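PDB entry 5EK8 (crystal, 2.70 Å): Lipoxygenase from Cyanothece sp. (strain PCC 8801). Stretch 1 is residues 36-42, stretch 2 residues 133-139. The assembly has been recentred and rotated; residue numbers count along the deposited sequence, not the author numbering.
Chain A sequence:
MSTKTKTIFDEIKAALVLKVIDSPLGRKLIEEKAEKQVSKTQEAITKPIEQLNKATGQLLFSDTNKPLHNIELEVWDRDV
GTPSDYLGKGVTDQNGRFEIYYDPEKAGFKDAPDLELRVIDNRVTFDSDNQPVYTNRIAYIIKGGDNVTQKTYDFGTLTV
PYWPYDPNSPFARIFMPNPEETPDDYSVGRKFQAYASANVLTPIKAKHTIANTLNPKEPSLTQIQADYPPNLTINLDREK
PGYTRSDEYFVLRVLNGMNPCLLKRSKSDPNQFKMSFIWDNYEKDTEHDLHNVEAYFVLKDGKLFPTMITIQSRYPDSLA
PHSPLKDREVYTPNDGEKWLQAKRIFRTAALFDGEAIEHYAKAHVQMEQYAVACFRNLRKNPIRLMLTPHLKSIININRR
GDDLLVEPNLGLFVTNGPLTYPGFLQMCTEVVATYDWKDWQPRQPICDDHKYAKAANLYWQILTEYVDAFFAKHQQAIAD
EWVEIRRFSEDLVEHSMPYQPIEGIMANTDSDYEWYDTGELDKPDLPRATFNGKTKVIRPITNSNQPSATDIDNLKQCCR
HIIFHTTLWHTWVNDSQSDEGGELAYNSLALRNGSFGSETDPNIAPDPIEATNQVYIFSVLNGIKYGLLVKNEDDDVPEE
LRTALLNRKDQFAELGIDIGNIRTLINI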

# COMPACT_ATOMS: atom_id res chain seq x y z
N LYS A 36 3.31 10.02 -24.27
CA LYS A 36 2.63 9.24 -25.31
C LYS A 36 1.34 8.61 -24.79
O LYS A 36 0.41 8.34 -25.55
N GLN A 37 1.29 8.37 -23.48
CA GLN A 37 0.16 7.68 -22.89
C GLN A 37 -0.99 8.65 -22.61
O GLN A 37 -1.93 8.33 -21.88
N VAL A 38 -0.90 9.84 -23.20
CA VAL A 38 -1.99 10.80 -23.14
C VAL A 38 -2.76 10.76 -24.45
O VAL A 38 -2.18 10.92 -25.52
N SER A 39 -4.07 10.52 -24.37
CA SER A 39 -4.90 10.48 -25.57
C SER A 39 -5.51 11.85 -25.85
O SER A 39 -6.18 12.44 -24.99
N LYS A 40 -5.27 12.36 -27.05
CA LYS A 40 -5.82 13.64 -27.47
C LYS A 40 -7.33 13.56 -27.42
O LYS A 40 -7.93 12.77 -28.14
N THR A 41 -7.95 14.38 -26.58
CA THR A 41 -9.40 14.35 -26.48
C THR A 41 -10.02 14.96 -27.74
O THR A 41 -9.78 16.11 -28.08
N GLN A 42 -10.81 14.15 -28.44
CA GLN A 42 -11.43 14.55 -29.70
C GLN A 42 -12.71 15.33 -29.45
O GLN A 42 -13.34 15.18 -28.40
N VAL A 133 -10.28 18.90 -14.92
CA VAL A 133 -9.59 18.73 -16.20
C VAL A 133 -9.49 17.24 -16.53
O VAL A 133 -8.90 16.47 -15.77
N TYR A 134 -10.09 16.85 -17.65
CA TYR A 134 -10.15 15.45 -18.05
C TYR A 134 -9.04 15.09 -19.04
O TYR A 134 -8.97 15.64 -20.14
N THR A 135 -8.19 14.16 -18.64
CA THR A 135 -7.05 13.77 -19.46
C THR A 135 -7.16 12.31 -19.88
O THR A 135 -7.01 11.41 -19.06
N ASN A 136 -7.39 12.09 -21.17
CA ASN A 136 -7.67 10.75 -21.69
C ASN A 136 -6.44 9.86 -21.80
O ASN A 136 -5.30 10.34 -21.78
N ARG A 137 -6.69 8.56 -21.92
CA ARG A 137 -5.66 7.54 -22.08
C ARG A 137 -6.29 6.33 -22.75
O ARG A 137 -7.41 5.94 -22.41
N ILE A 138 -5.59 5.74 -23.71
CA ILE A 138 -6.15 4.61 -24.45
C ILE A 138 -6.07 3.32 -23.63
O ILE A 138 -4.98 2.79 -23.38
N ALA A 139 -7.23 2.83 -23.21
CA ALA A 139 -7.31 1.66 -22.34
C ALA A 139 -7.27 0.35 -23.13
O ALA A 139 -6.64 -0.61 -22.70

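This is a small contact, burying 344 Å² over both sides, in which an irregular segment is held against a β-strand by one backbone hydrogen bond and a few short side chains. The bond runs from Ser39 N to Asn136 O, 2.9 Å long and nearly straight at 172°, so it fixes Ser39 closely against the strand. Ser39 is buried and points its CA-to-CB bond toward the strand; its small side chain, with chi1 t, lets the backbones come close, its CB lying 3.6 Å from Asn136 CB. Its OG lies 3.8 Å from Ile138 CG1, a van der Waals contact with an m, t side chain.

Asn136, also buried, is an m rotamer set sideways, which carries its amide alongside Thr41: Asn136 ND2 approaches Thr41 CB to 3.4 Å, a packing contact rather than a hydrogen bond. The methyl of Thr41, whose chi1 of 103° falls between wells, reaches the strand backbone, with CG2 4.1 Å from Tyr134 O.

Although Val38 directs CB away, its t rotamer brings CG1 within 3.8 Å of Thr135 CG2, a methyl-to-methyl contact suited to β-branched residues. Arg137 likewise leads away overall, yet its CB sits 3.5 Å from Gln37 O; here the aliphatic base of the side chain makes the contact.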

# COMPACT_ATOMS: atom_id res chain seq x y z
CB LYS A 36 3.54 8.13 -25.86
CG LYS A 36 4.98 8.53 -26.13
CD LYS A 36 5.20 9.13 -27.50
CE LYS A 36 6.69 9.15 -27.83
NZ LYS A 36 6.97 9.41 -29.27
CB GLN A 37 0.59 6.96 -21.61
CG GLN A 37 1.54 5.80 -21.88
CD GLN A 37 2.00 5.11 -20.61
OE1 GLN A 37 2.00 5.71 -19.53
NE2 GLN A 37 2.39 3.85 -20.73
CB VAL A 38 -1.48 12.23 -22.88
CG1 VAL A 38 -2.63 13.22 -22.88
CG2 VAL A 38 -0.71 12.30 -21.58
CB SER A 39 -5.99 9.43 -25.44
OG SER A 39 -6.72 9.30 -26.65
CB LYS A 40 -5.36 14.00 -28.88
CG LYS A 40 -3.85 14.11 -29.05
CD LYS A 40 -3.19 12.75 -29.24
CE LYS A 40 -1.67 12.88 -29.32
NZ LYS A 40 -1.08 13.55 -28.12
CB THR A 41 -9.91 15.08 -25.22
OG1 THR A 41 -10.43 16.37 -25.58
CG2 THR A 41 -8.80 15.23 -24.19
CB GLN A 42 -11.71 13.33 -30.57
CG GLN A 42 -10.51 12.41 -30.74
CD GLN A 42 -9.45 13.03 -31.62
OE1 GLN A 42 -9.73 13.90 -32.44
NE2 GLN A 42 -8.21 12.58 -31.45
CB VAL A 133 -8.18 19.35 -16.18
CG1 VAL A 133 -7.41 18.97 -17.44
CG2 VAL A 133 -8.28 20.86 -16.04
CB TYR A 134 -11.52 15.13 -18.64
CG TYR A 134 -12.65 15.15 -17.63
CD1 TYR A 134 -12.98 14.00 -16.91
CD2 TYR A 134 -13.38 16.31 -17.38
CE1 TYR A 134 -14.00 14.01 -15.98
CE2 TYR A 134 -14.40 16.33 -16.45
CZ TYR A 134 -14.71 15.17 -15.76
OH TYR A 134 -15.73 15.17 -14.83
CB THR A 135 -5.74 13.97 -18.70
OG1 THR A 135 -5.78 15.22 -17.99
CG2 THR A 135 -4.56 13.96 -19.66
CB ASN A 136 -8.35 10.83 -23.06
CG ASN A 136 -9.70 11.51 -23.01
OD1 ASN A 136 -10.25 11.74 -21.93
ND2 ASN A 136 -10.25 11.83 -24.18
CB ARG A 137 -5.05 7.16 -20.72
CG ARG A 137 -4.33 5.82 -20.71
CD ARG A 137 -4.43 5.14 -19.34
NE ARG A 137 -3.97 3.75 -19.39
CZ ARG A 137 -4.78 2.70 -19.40
NH1 ARG A 137 -6.09 2.85 -19.33
NH2 ARG A 137 -4.27 1.48 -19.47
CB ILE A 138 -5.44 4.41 -25.79
CG1 ILE A 138 -5.77 5.57 -26.73
CG2 ILE A 138 -5.85 3.08 -26.43
CD1 ILE A 138 -5.10 5.49 -28.07
CB ALA A 139 -8.55 1.73 -21.48